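Local coordinates for protein predicted sugar phosphatases of the HAD superfamily (Cytophaga hutchinsonii, PDB 2HX1) that probably hydrolyses phosphate esters of sugars or related compounds, as a magnesium-binding phosphatase of the HAD superfamily, at residues 17-22 / 229-234; 59-64 / 75-80; 98-103 / 133-138; 128-133 / 157-162; 238-243 / 269-274. All coordinates share one frame; numbering follows the deposited sequence.

Contact 1 of 5, residues 17-22 / 229-234. With MG (magnesium ion), chain E.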
# COMPACT_ATOMS: atom_id res chain seq x y z
N ILE A 17 34.45 10.06 -5.51
CA ILE A 17 33.23 9.68 -6.21
C ILE A 17 32.71 8.37 -5.60
O ILE A 17 33.50 7.45 -5.34
CB ILE A 17 33.47 9.50 -7.77
CG1 ILE A 17 34.34 10.63 -8.33
CG2 ILE A 17 32.15 9.46 -8.55
CD1 ILE A 17 33.68 12.01 -8.22
N PHE A 18 31.41 8.31 -5.34
CA PHE A 18 30.72 7.04 -5.09
C PHE A 18 29.90 6.67 -6.33
O PHE A 18 29.07 7.44 -6.76
CB PHE A 18 29.77 7.09 -3.87
CG PHE A 18 30.43 7.42 -2.55
CD1 PHE A 18 31.80 7.44 -2.38
CD2 PHE A 18 29.65 7.66 -1.43
CE1 PHE A 18 32.37 7.73 -1.15
CE2 PHE A 18 30.23 7.98 -0.21
CZ PHE A 18 31.58 7.98 -0.07
N PHE A 19 30.18 5.50 -6.90
CA PHE A 19 29.50 5.01 -8.08
C PHE A 19 28.54 3.87 -7.70
O PHE A 19 28.96 2.93 -7.08
CB PHE A 19 30.51 4.43 -9.08
CG PHE A 19 31.33 5.46 -9.83
CD1 PHE A 19 30.79 6.19 -10.87
CD2 PHE A 19 32.65 5.65 -9.52
CE1 PHE A 19 31.54 7.10 -11.56
CE2 PHE A 19 33.40 6.58 -10.21
CZ PHE A 19 32.86 7.27 -11.24
N ASP A 20 27.25 4.00 -8.03
CA ASP A 20 26.38 2.84 -8.19
C ASP A 20 26.92 2.04 -9.39
O ASP A 20 27.57 2.63 -10.26
CB ASP A 20 24.94 3.29 -8.43
CG ASP A 20 24.00 2.14 -8.74
OD1 ASP A 20 24.07 1.10 -8.07
OD2 ASP A 20 23.19 2.28 -9.67
N ALA A 21 26.69 0.72 -9.43
CA ALA A 21 27.26 -0.11 -10.52
C ALA A 21 26.23 -0.27 -11.63
O ALA A 21 26.40 0.32 -12.68
CB ALA A 21 27.76 -1.45 -10.03
N PHE A 22 25.13 -0.98 -11.39
CA PHE A 22 24.18 -1.27 -12.46
C PHE A 22 23.39 -0.02 -12.88
O PHE A 22 22.86 0.73 -12.04
CB PHE A 22 23.24 -2.43 -12.10
CG PHE A 22 23.83 -3.79 -12.35
CD1 PHE A 22 23.86 -4.33 -13.63
CD2 PHE A 22 24.35 -4.56 -11.30
CE1 PHE A 22 24.42 -5.60 -13.87
CE2 PHE A 22 24.90 -5.83 -11.54
CZ PHE A 22 24.92 -6.35 -12.82
N LEU A 229 30.75 12.98 -4.40
CA LEU A 229 29.66 12.87 -5.40
C LEU A 229 29.12 11.42 -5.51
O LEU A 229 29.88 10.50 -5.83
CB LEU A 229 30.16 13.37 -6.76
CG LEU A 229 29.14 13.44 -7.88
CD1 LEU A 229 28.02 14.39 -7.51
CD2 LEU A 229 29.78 13.79 -9.23
N MSE A 230 27.84 11.24 -5.20
CA MSE A 230 27.17 9.95 -5.40
C MSE A 230 26.58 9.94 -6.80
O MSE A 230 25.76 10.79 -7.12
CB MSE A 230 26.05 9.69 -4.38
CG MSE A 230 25.15 8.47 -4.74
SE MSE A 230 26.08 6.81 -4.36
CE MSE A 230 25.57 5.54 -5.74
N VAL A 231 26.97 8.95 -7.60
CA VAL A 231 26.54 8.85 -9.01
C VAL A 231 25.61 7.66 -9.18
O VAL A 231 25.99 6.51 -8.91
CB VAL A 231 27.80 8.73 -9.94
CG1 VAL A 231 27.39 8.59 -11.39
CG2 VAL A 231 28.73 9.96 -9.72
N GLY A 232 24.38 7.90 -9.59
CA GLY A 232 23.42 6.80 -9.75
C GLY A 232 22.34 7.01 -10.79
O GLY A 232 22.15 8.13 -11.28
N ASP A 233 21.65 5.92 -11.12
CA ASP A 233 20.56 5.96 -12.11
C ASP A 233 19.17 5.88 -11.50
O ASP A 233 18.18 6.02 -12.22
CB ASP A 233 20.73 4.85 -13.15
CG ASP A 233 20.63 3.47 -12.54
OD1 ASP A 233 21.32 3.24 -11.52
OD2 ASP A 233 19.85 2.63 -13.06
N THR A 234 19.08 5.69 -10.19
CA THR A 234 17.81 5.45 -9.50
C THR A 234 17.58 6.47 -8.40
O THR A 234 18.42 6.61 -7.50
CB THR A 234 17.81 4.04 -8.91
OG1 THR A 234 18.09 3.11 -9.95
CG2 THR A 234 16.43 3.69 -8.26
MG MG E . 21.67 1.41 -10.57
O HOH W 1 22.17 -0.24 -9.47
O HOH W 2 20.17 0.43 -11.45
O HOH W 3 20.58 2.17 -8.88

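Contact 2 of 5, residues 59-64 / 75-80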
# COMPACT_ATOMS: atom_id res chain seq x y z
N SER A 59 30.75 -11.86 -2.60
CA SER A 59 31.69 -11.08 -1.79
C SER A 59 32.26 -9.93 -2.60
O SER A 59 32.24 -9.98 -3.82
CB SER A 59 32.86 -11.95 -1.35
OG SER A 59 33.68 -12.35 -2.44
N PRO A 60 32.80 -8.90 -1.93
CA PRO A 60 33.51 -7.81 -2.64
C PRO A 60 34.63 -8.30 -3.56
O PRO A 60 34.80 -7.78 -4.66
CB PRO A 60 34.08 -6.96 -1.51
CG PRO A 60 33.14 -7.18 -0.38
CD PRO A 60 32.76 -8.66 -0.48
N GLU A 61 35.36 -9.32 -3.11
CA GLU A 61 36.43 -9.98 -3.89
C GLU A 61 35.91 -10.56 -5.20
O GLU A 61 36.54 -10.40 -6.23
CB GLU A 61 37.10 -11.10 -3.05
CG GLU A 61 37.64 -10.65 -1.63
CD GLU A 61 36.62 -10.85 -0.44
OE1 GLU A 61 36.62 -11.94 0.20
OE2 GLU A 61 35.84 -9.92 -0.14
N GLN A 62 34.76 -11.22 -5.14
CA GLN A 62 34.09 -11.79 -6.33
C GLN A 62 33.46 -10.72 -7.19
O GLN A 62 33.49 -10.82 -8.40
CB GLN A 62 33.02 -12.82 -5.93
CG GLN A 62 33.60 -14.16 -5.44
CD GLN A 62 32.52 -15.14 -4.88
OE1 GLN A 62 31.71 -14.78 -3.98
NE2 GLN A 62 32.52 -16.37 -5.41
N LEU A 63 32.90 -9.68 -6.58
CA LEU A 63 32.40 -8.53 -7.32
C LEU A 63 33.53 -7.86 -8.10
O LEU A 63 33.34 -7.49 -9.27
CB LEU A 63 31.73 -7.53 -6.36
CG LEU A 63 30.45 -7.93 -5.64
CD1 LEU A 63 30.08 -6.82 -4.62
CD2 LEU A 63 29.36 -8.12 -6.66
N ALA A 64 34.70 -7.73 -7.48
CA ALA A 64 35.89 -7.17 -8.15
C ALA A 64 36.39 -8.08 -9.27
O ALA A 64 36.77 -7.60 -10.33
CB ALA A 64 37.04 -6.87 -7.16
N ILE A 75 39.60 -1.72 -10.67
CA ILE A 75 38.63 -1.92 -9.58
C ILE A 75 39.13 -3.05 -8.69
O ILE A 75 39.20 -4.20 -9.11
CB ILE A 75 37.21 -2.28 -10.09
CG1 ILE A 75 36.75 -1.36 -11.23
CG2 ILE A 75 36.21 -2.23 -8.94
CD1 ILE A 75 36.35 -0.01 -10.82
N THR A 76 39.50 -2.71 -7.46
CA THR A 76 39.96 -3.67 -6.48
C THR A 76 38.86 -3.89 -5.43
O THR A 76 37.96 -3.07 -5.30
CB THR A 76 41.28 -3.16 -5.80
OG1 THR A 76 41.11 -1.82 -5.33
CG2 THR A 76 42.40 -3.11 -6.79
N ALA A 77 38.95 -5.01 -4.70
CA ALA A 77 37.92 -5.36 -3.73
C ALA A 77 37.81 -4.33 -2.62
O ALA A 77 36.74 -4.17 -2.04
CB ALA A 77 38.19 -6.77 -3.14
N ASP A 78 38.90 -3.64 -2.31
CA ASP A 78 38.87 -2.57 -1.29
C ASP A 78 38.04 -1.35 -1.73
O ASP A 78 37.64 -0.52 -0.90
CB ASP A 78 40.30 -2.13 -0.87
CG ASP A 78 41.05 -1.43 -1.99
OD1 ASP A 78 41.09 -1.97 -3.10
OD2 ASP A 78 41.58 -0.32 -1.76
N LYS A 79 37.76 -1.24 -3.02
CA LYS A 79 37.00 -0.11 -3.53
C LYS A 79 35.50 -0.42 -3.61
O LYS A 79 34.72 0.47 -3.94
CB LYS A 79 37.50 0.29 -4.91
CG LYS A 79 39.01 0.46 -5.02
CD LYS A 79 39.48 1.90 -5.15
CE LYS A 79 40.96 1.95 -5.63
NZ LYS A 79 41.29 1.07 -6.84
N ILE A 80 35.13 -1.68 -3.35
CA ILE A 80 33.75 -2.11 -3.43
C ILE A 80 33.10 -2.22 -2.05
O ILE A 80 33.43 -3.09 -1.23
CB ILE A 80 33.63 -3.43 -4.20
CG1 ILE A 80 34.32 -3.30 -5.57
CG2 ILE A 80 32.16 -3.81 -4.39
CD1 ILE A 80 34.09 -4.42 -6.52

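Contact 3 of 5, residues 98-103 / 133-138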
# COMPACT_ATOMS: atom_id res chain seq x y z
N GLY A 98 23.08 -21.85 15.45
CA GLY A 98 22.00 -22.50 14.72
C GLY A 98 22.18 -22.38 13.22
O GLY A 98 23.31 -22.30 12.74
N ILE A 99 21.06 -22.37 12.50
CA ILE A 99 21.07 -22.35 11.03
C ILE A 99 20.59 -20.96 10.50
O ILE A 99 19.66 -20.37 11.03
CB ILE A 99 20.12 -23.43 10.49
CG1 ILE A 99 20.45 -24.80 11.07
CG2 ILE A 99 20.14 -23.47 8.94
CD1 ILE A 99 19.28 -25.80 10.90
N VAL A 100 21.26 -20.44 9.47
CA VAL A 100 20.74 -19.29 8.69
C VAL A 100 20.20 -19.87 7.39
O VAL A 100 20.94 -20.52 6.64
CB VAL A 100 21.84 -18.20 8.47
CG1 VAL A 100 21.40 -17.13 7.48
CG2 VAL A 100 22.20 -17.54 9.80
N ALA A 101 18.89 -19.74 7.16
CA ALA A 101 18.25 -20.23 5.94
C ALA A 101 18.43 -19.19 4.82
O ALA A 101 18.46 -17.98 5.08
CB ALA A 101 16.78 -20.57 6.20
N TYR A 102 18.60 -19.63 3.59
CA TYR A 102 18.75 -18.68 2.51
C TYR A 102 17.98 -19.05 1.26
O TYR A 102 17.75 -20.21 0.98
CB TYR A 102 20.23 -18.45 2.17
CG TYR A 102 20.94 -19.63 1.50
CD1 TYR A 102 20.93 -19.77 0.12
CD2 TYR A 102 21.67 -20.56 2.26
CE1 TYR A 102 21.60 -20.83 -0.49
CE2 TYR A 102 22.34 -21.59 1.67
CZ TYR A 102 22.31 -21.73 0.29
OH TYR A 102 22.97 -22.76 -0.30
N LEU A 103 17.62 -18.02 0.52
CA LEU A 103 17.10 -18.13 -0.81
C LEU A 103 18.15 -17.58 -1.77
O LEU A 103 18.49 -16.41 -1.75
CB LEU A 103 15.76 -17.38 -0.94
CG LEU A 103 14.52 -17.99 -0.31
CD1 LEU A 103 13.28 -17.18 -0.67
CD2 LEU A 103 14.32 -19.49 -0.68
N VAL A 133 16.58 -22.84 13.10
CA VAL A 133 16.75 -21.77 12.13
C VAL A 133 16.55 -20.44 12.84
O VAL A 133 15.47 -20.14 13.30
CB VAL A 133 15.78 -21.86 10.94
CG1 VAL A 133 15.93 -20.62 10.04
CG2 VAL A 133 16.00 -23.10 10.13
N ASN A 134 17.61 -19.62 12.85
CA ASN A 134 17.62 -18.38 13.63
C ASN A 134 17.61 -17.13 12.77
O ASN A 134 17.52 -16.02 13.29
CB ASN A 134 18.85 -18.40 14.54
CG ASN A 134 18.80 -19.53 15.55
OD1 ASN A 134 17.73 -20.01 15.92
ND2 ASN A 134 19.96 -19.97 15.98
N ALA A 135 17.69 -17.31 11.46
CA ALA A 135 17.54 -16.18 10.53
C ALA A 135 17.28 -16.69 9.12
O ALA A 135 17.58 -17.84 8.78
CB ALA A 135 18.81 -15.24 10.55
N LEU A 136 16.72 -15.81 8.31
CA LEU A 136 16.51 -16.07 6.90
C LEU A 136 17.17 -14.95 6.12
O LEU A 136 16.92 -13.78 6.40
CB LEU A 136 15.01 -16.08 6.58
CG LEU A 136 14.62 -16.03 5.10
CD1 LEU A 136 15.05 -17.34 4.42
CD2 LEU A 136 13.12 -15.77 4.96
N VAL A 137 18.00 -15.29 5.13
CA VAL A 137 18.53 -14.28 4.19
C VAL A 137 18.13 -14.54 2.75
O VAL A 137 18.21 -15.66 2.28
CB VAL A 137 20.05 -14.14 4.31
CG1 VAL A 137 20.37 -13.70 5.68
CG2 VAL A 137 20.76 -15.47 4.02
N LEU A 138 17.68 -13.49 2.07
CA LEU A 138 17.40 -13.52 0.63
C LEU A 138 18.61 -12.95 -0.14
O LEU A 138 19.01 -11.80 0.07
CB LEU A 138 16.10 -12.77 0.32
CG LEU A 138 14.84 -13.65 0.20
CD1 LEU A 138 14.76 -14.57 1.41
CD2 LEU A 138 13.58 -12.81 0.06

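Contact 4 of 5, residues 128-133 / 157-162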
# COMPACT_ATOMS: atom_id res chain seq x y z
N SER A 128 12.48 -31.39 11.09
CA SER A 128 13.64 -31.97 11.78
C SER A 128 14.67 -30.93 12.19
O SER A 128 15.40 -31.17 13.13
CB SER A 128 14.35 -33.04 10.93
OG SER A 128 15.47 -32.50 10.21
N ASN A 129 14.73 -29.78 11.50
CA ASN A 129 15.72 -28.72 11.85
C ASN A 129 15.17 -27.28 11.98
O ASN A 129 15.94 -26.35 12.30
CB ASN A 129 16.92 -28.74 10.86
CG ASN A 129 16.50 -28.54 9.41
OD1 ASN A 129 15.37 -28.16 9.15
ND2 ASN A 129 17.42 -28.81 8.46
N ILE A 130 13.88 -27.09 11.76
CA ILE A 130 13.32 -25.75 11.77
C ILE A 130 13.56 -25.05 13.10
O ILE A 130 13.72 -23.84 13.15
CB ILE A 130 11.82 -25.76 11.39
CG1 ILE A 130 11.35 -24.34 11.07
CG2 ILE A 130 10.96 -26.35 12.53
CD1 ILE A 130 9.95 -24.26 10.49
N GLY A 131 13.61 -25.81 14.18
CA GLY A 131 13.76 -25.21 15.51
C GLY A 131 15.12 -24.59 15.74
O GLY A 131 15.34 -23.87 16.73
N GLU A 132 16.04 -24.86 14.82
CA GLU A 132 17.37 -24.33 14.89
C GLU A 132 17.58 -23.17 13.92
O GLU A 132 18.65 -22.58 13.92
CB GLU A 132 18.36 -25.45 14.61
CG GLU A 132 18.71 -26.27 15.84
CD GLU A 132 19.76 -25.56 16.72
OE1 GLU A 132 20.97 -25.53 16.32
OE2 GLU A 132 19.36 -25.05 17.79
N VAL A 133 16.58 -22.84 13.10
CA VAL A 133 16.75 -21.77 12.13
C VAL A 133 16.55 -20.44 12.84
O VAL A 133 15.47 -20.14 13.30
CB VAL A 133 15.78 -21.86 10.94
CG1 VAL A 133 15.93 -20.62 10.04
CG2 VAL A 133 16.00 -23.10 10.13
N LEU A 157 8.49 -18.28 8.13
CA LEU A 157 8.34 -17.01 8.82
C LEU A 157 7.07 -16.92 9.67
O LEU A 157 6.99 -16.13 10.60
CB LEU A 157 8.35 -15.88 7.78
CG LEU A 157 9.70 -15.66 7.08
CD1 LEU A 157 9.57 -14.54 6.05
CD2 LEU A 157 10.83 -15.40 8.11
N ARG A 158 6.04 -17.69 9.29
CA ARG A 158 4.86 -17.86 10.13
C ARG A 158 5.20 -18.66 11.38
O ARG A 158 4.56 -18.47 12.41
CB ARG A 158 3.76 -18.59 9.36
CG ARG A 158 3.05 -17.71 8.29
CD ARG A 158 2.04 -18.48 7.42
NE ARG A 158 0.91 -18.99 8.22
CZ ARG A 158 0.82 -20.23 8.69
NH1 ARG A 158 1.77 -21.15 8.44
NH2 ARG A 158 -0.23 -20.56 9.45
N LYS A 159 6.20 -19.55 11.30
CA LYS A 159 6.52 -20.46 12.39
C LYS A 159 7.71 -20.04 13.22
O LYS A 159 7.84 -20.51 14.36
CB LYS A 159 6.80 -21.87 11.87
CG LYS A 159 5.61 -22.57 11.23
CD LYS A 159 6.10 -23.79 10.50
CE LYS A 159 4.97 -24.68 10.06
NZ LYS A 159 5.50 -25.79 9.19
N ARG A 160 8.60 -19.22 12.68
CA ARG A 160 9.82 -18.86 13.42
C ARG A 160 9.91 -17.35 13.61
O ARG A 160 9.78 -16.57 12.67
CB ARG A 160 11.07 -19.39 12.72
CG ARG A 160 11.17 -20.93 12.73
CD ARG A 160 11.51 -21.48 14.11
NE ARG A 160 12.87 -21.10 14.51
CZ ARG A 160 13.28 -20.96 15.76
NH1 ARG A 160 12.44 -21.18 16.76
NH2 ARG A 160 14.52 -20.60 16.04
N THR A 161 10.15 -16.93 14.84
CA THR A 161 10.25 -15.52 15.15
C THR A 161 11.71 -15.13 14.96
O THR A 161 12.50 -15.17 15.88
CB THR A 161 9.70 -15.25 16.56
OG1 THR A 161 8.34 -15.67 16.57
CG2 THR A 161 9.76 -13.74 16.94
N ILE A 162 12.07 -14.82 13.71
CA ILE A 162 13.47 -14.63 13.32
C ILE A 162 13.58 -13.44 12.35
O ILE A 162 12.62 -13.11 11.67
CB ILE A 162 14.06 -15.92 12.62
CG1 ILE A 162 13.31 -16.21 11.32
CG2 ILE A 162 14.08 -17.10 13.58
CD1 ILE A 162 13.63 -17.51 10.63

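Contact 5 of 5, residues 238-243 / 269-274. With EDO (1,2-ethanediol), chain O.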
# COMPACT_ATOMS: atom_id res chain seq x y z
N ASP A 238 19.88 5.61 -4.90
CA ASP A 238 21.12 6.39 -5.03
C ASP A 238 20.98 7.88 -4.68
O ASP A 238 21.77 8.40 -3.91
CB ASP A 238 21.67 6.27 -6.45
CG ASP A 238 21.76 4.84 -6.92
OD1 ASP A 238 22.20 3.97 -6.13
OD2 ASP A 238 21.35 4.59 -8.07
N ILE A 239 20.00 8.55 -5.27
CA ILE A 239 19.91 10.00 -5.19
C ILE A 239 19.32 10.39 -3.85
O ILE A 239 19.88 11.25 -3.18
CB ILE A 239 19.07 10.60 -6.33
CG1 ILE A 239 19.54 10.06 -7.70
CG2 ILE A 239 19.14 12.13 -6.29
CD1 ILE A 239 21.04 10.21 -7.97
N LEU A 240 18.20 9.76 -3.47
CA LEU A 240 17.59 9.99 -2.14
C LEU A 240 18.59 9.67 -1.05
O LEU A 240 18.84 10.48 -0.14
CB LEU A 240 16.32 9.12 -1.98
CG LEU A 240 15.57 9.17 -0.64
CD1 LEU A 240 15.15 10.57 -0.37
CD2 LEU A 240 14.38 8.19 -0.56
N GLY A 241 19.21 8.49 -1.16
CA GLY A 241 20.18 8.03 -0.18
C GLY A 241 21.32 9.01 -0.00
O GLY A 241 21.60 9.44 1.10
N GLY A 242 21.96 9.39 -1.11
CA GLY A 242 23.05 10.38 -1.08
C GLY A 242 22.63 11.73 -0.51
O GLY A 242 23.31 12.31 0.33
N ASN A 243 21.51 12.25 -0.99
CA ASN A 243 21.03 13.56 -0.54
C ASN A 243 20.79 13.62 0.99
O ASN A 243 21.25 14.53 1.69
CB ASN A 243 19.74 13.88 -1.28
CG ASN A 243 19.98 14.45 -2.65
OD1 ASN A 243 21.10 14.81 -3.00
ND2 ASN A 243 18.91 14.58 -3.43
N THR A 269 8.41 12.68 -7.27
CA THR A 269 9.03 12.20 -6.02
C THR A 269 9.59 13.35 -5.16
O THR A 269 9.74 13.21 -3.93
CB THR A 269 10.19 11.21 -6.30
OG1 THR A 269 11.22 11.88 -7.04
CG2 THR A 269 9.74 9.99 -7.09
N GLY A 270 9.89 14.47 -5.79
CA GLY A 270 10.58 15.55 -5.09
C GLY A 270 12.02 15.20 -4.71
O GLY A 270 12.64 15.86 -3.84
N ILE A 271 12.55 14.17 -5.36
CA ILE A 271 13.93 13.78 -5.15
C ILE A 271 14.78 14.47 -6.21
O ILE A 271 14.81 14.05 -7.37
CB ILE A 271 14.12 12.24 -5.23
CG1 ILE A 271 13.31 11.53 -4.14
CG2 ILE A 271 15.63 11.89 -5.11
CD1 ILE A 271 13.08 10.01 -4.39
N VAL A 272 15.46 15.54 -5.78
CA VAL A 272 16.22 16.40 -6.68
C VAL A 272 17.71 16.10 -6.65
O VAL A 272 18.35 16.17 -5.60
CB VAL A 272 15.93 17.89 -6.33
CG1 VAL A 272 16.56 18.83 -7.35
CG2 VAL A 272 14.44 18.10 -6.28
N PRO A 273 18.29 15.77 -7.82
CA PRO A 273 19.74 15.58 -7.84
C PRO A 273 20.49 16.91 -7.94
O PRO A 273 19.99 17.86 -8.55
CB PRO A 273 19.96 14.71 -9.09
CG PRO A 273 18.76 14.86 -9.91
CD PRO A 273 17.69 15.57 -9.14
N THR A 274 21.69 16.98 -7.35
CA THR A 274 22.56 18.15 -7.51
C THR A 274 22.79 18.39 -9.01
O THR A 274 22.69 19.52 -9.48
CB THR A 274 23.91 18.01 -6.77
OG1 THR A 274 23.73 17.32 -5.50
CG2 THR A 274 24.57 19.40 -6.54
C1 EDO O . 10.66 11.07 -1.62
O1 EDO O . 9.80 10.84 -2.75
C2 EDO O . 11.20 9.72 -1.10
O2 EDO O . 10.34 9.09 -0.13

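Contact 1 of 5, residues 17-22 / 229-234
Strands 16-19 and 228-232 are adjacent parallel strands in the middle of the six-stranded Rossmann-like sheet of the HAD fold, and the loops leaving their C-terminal ends form the magnesium site. The axes of 17-19 and 229-232 approach to 4.7 Å, 22° from parallel. Three backbone hydrogen bonds hold the pair: F18 N to L229 O, V231 N to F18 O, and D20 N to V231 O; the last two donors approach nearly along the C=O axes.

On one face of the pair, I17 CG2 meets V231 CG2 at 3.6 Å and lies over the F19 ring near its rim, with F7 of helix 7-10 adding cover. On the other, SE of selenomethionine M230 touches F18 CB at 3.7 Å, and bends at chi2 and chi3 bring CE to D20 CB.

Metal coordination joins the loops. D20 OD2, F22 O, D233 OD1 and three waters make six ligands. The two carboxylates are nearly coplanar (6°), and the metal probably offsets the repulsion between D20 OD2 and D233 OD1, 2.8 Å apart. K204 forms a salt bridge with D20 OD1, and N256 N donates to D233 OD2. A metal-bound water also donates to D20 OD1 at 2.7 Å.

Contact 2 of 5, residues 59-64 / 75-80
I80, A64 and A77 contribute most of the buried surface, and no hydrogen bond crosses between 59-64 and 75-80; the contact is close apolar packing. I80 has the largest share. Its CG1 is anti to the carbonyl carbon and chi2 is extended (-170°), which carries CD1 onto the first turn of helix 60-69, 3.5 Å from A64 N. That nitrogen is already engaged by P60 O within the helix, so the methyl covers a satisfied polar group. The other branch, I80 CG2, is anti to the backbone N and meets L63 CD1 at 3.7 Å as the two side chains cross obliquely.

A64 faces the incoming chain with its methyl alone: CB lies 3.6 Å from A77 N and also touches I75 O and the carbonyl carbon of T76. A77 returns the approach, its CB resting 3.7 Å from E61 CA. The backbones come close here, with the E61 and A77 CA atoms 4.9 Å apart, while the E61 CB is directed away.

The 3-10 segment 77-79 turns the chain so that A77 and I80 both face the helix, whose start is fixed by a capping box: Q62 N donates to S59 OG at 3.1 Å, and the return bond from S59 N to Q62 OE1 is weak. Helix 60-69 links the adjacent parallel strands 48-53 and 80-82, and this contact packs its first turn against the return loop of that beta-alpha-beta crossover.

Contact 3 of 5, residues 98-103 / 133-138
Strands 98-103 and 133-138 run parallel, their axes 4.5 Å apart and 21° off exact alignment. N134 N donates to I99 O, A101 N to A135 O, V137 N to A101 O and L103 N to V137 O, at 2.7 to 3.0 Å. I99 pairs with V133 but A101 with L136, so N134 is one residue extra, and its psi of -5° interrupts the extended chain. Its ND2 lies 3.5 Å from G98 CA and bonds to G97 O; a CB on G98, whose phi is positive, would collide with that nitrogen.

On the face of I99, A101 and L103, the A101 methyl fits against V133 CG1 at 3.9 Å. L103 and L138 lie side by side, L103 CD1 3.7 Å from L138 CD1. An alanine in place of L138 would remove the CD1 that meets L103 and would probably loosen packing against helix 184-195 as well. On the other face, V137 CG2 presses against Y102 CB at 3.5 Å and reaches V100 CG1 at 3.9 Å, the two valines crossing at about a right angle. These are neighbouring inner strands of a five-stranded parallel sheet separate from the magnesium-bearing one, consistent with the alpha/beta cap domain of NagD-like HAD phosphatases.

Contact 4 of 5, residues 128-133 / 157-162
The R160 guanidinium has G131 O over one face, 3.4 Å above the plane and offset toward the rim, while V133 O lies at its edge, close to the plane. The contact belongs to the beta-alpha-beta unit in which helix 146-159 follows strand 133-138, and it ties the turn after that helix to the chain entering the strand. R160 grips V133 O side-on with two nitrogens: NE at 3.0 Å, within the carbonyl plane, and NH2 at 2.9 Å, 53° above it. G131 O is close to NH2 but badly angled for a bond.

The arginine chain folds at chi2 (-73°) and chi3 (-67°), which turns the guanidinium back toward the carbonyls of G131 and V133. Its CG then slides past I130 CG1 at 3.8 Å, the two side chains running in opposite directions. An alanine in place of R160 would remove both donors to V133 O and the methylenes against I130, and would probably loosen the loop where it joins the strand.

I130, with CG1 anti to the backbone N, crosses K159 at about a right angle, CD1 touching K159 CD at 3.9 Å; the amine beyond forms a salt bridge with D179 of a third subunit. I162 holds CG1 in the crowded position between its backbone N and carbonyl carbon. With CG2 thereby anti to the carbonyl carbon, that methyl lies 3.4 Å from V133 O, and an extended chi2 takes CD1 to 3.9 Å from V133 CG1.

Contact 5 of 5, residues 238-243 / 269-274
I239 and I271 share one conformation at the first torsion, CG1 anti to the carbonyl carbon and CG2 anti to the backbone N (chi1 -50° and -62°), and their CG2 methyls meet at 3.7 Å while the side chains cross obliquely. The I239 CG2 placed in this way also rests against P273 CB at 3.9 Å. In I271, chi1 puts CG2 3.7 Å from L240 N, and the extended chi2 carries CD1 to 4.1 Å from L240 CB. L240 sends CG anti to its backbone N, and its CD2 is 3.6 Å from C2 of a 1,2-ethanediol probably derived from the crystallisation liquor.

N243 supplies the one hydrogen bond between the segments. Its CG is anti to the carbonyl carbon, and ND2 donates to V272 O at 2.7 Å. The oxygen lies near the amide plane, but the donor stands 41° out of the carbonyl plane. N243 OD1 is held separately by T249 OG1 and by K94 of the second subunit, which probably fixes the amide flip.

T269 puts OG1 in the crowded position between backbone N and carbonyl carbon, where it accepts from I271 N at 3.1 Å in an ST turn. The diol donates to T269 O and is also bonded to F199 O of the second subunit, placing this end of the contact at a subunit interface.

Helix 235-245 connects strand 228-232 to strand 248-252, and the contact lays its flank against the chain running from helix 262-269 into strand 275-277, the last of the parallel sheet.

Contacts 1, 2 and 5 belong to the six-stranded part of the molecule that holds the magnesium, and contacts 3 and 4 to the five-stranded part inserted between the segments of contact 1. Contacts 1 and 5 touch, their centres 11 Å apart: D238 OD2 is bonded to T234 N and weakly to D233 N, so the helix start reaches the metal-binding loop, and K204 bridges both D20 and D238. Contact 2 lies farther off, the L63 side chain about 13 Å from the magnesium. Contacts 3 and 4 share V133, with centres 9 Å apart, while the centres of contacts 1 and 3 are 30 Å apart. Contacts 4 and 5, 39 Å between centres, both meet the second subunit.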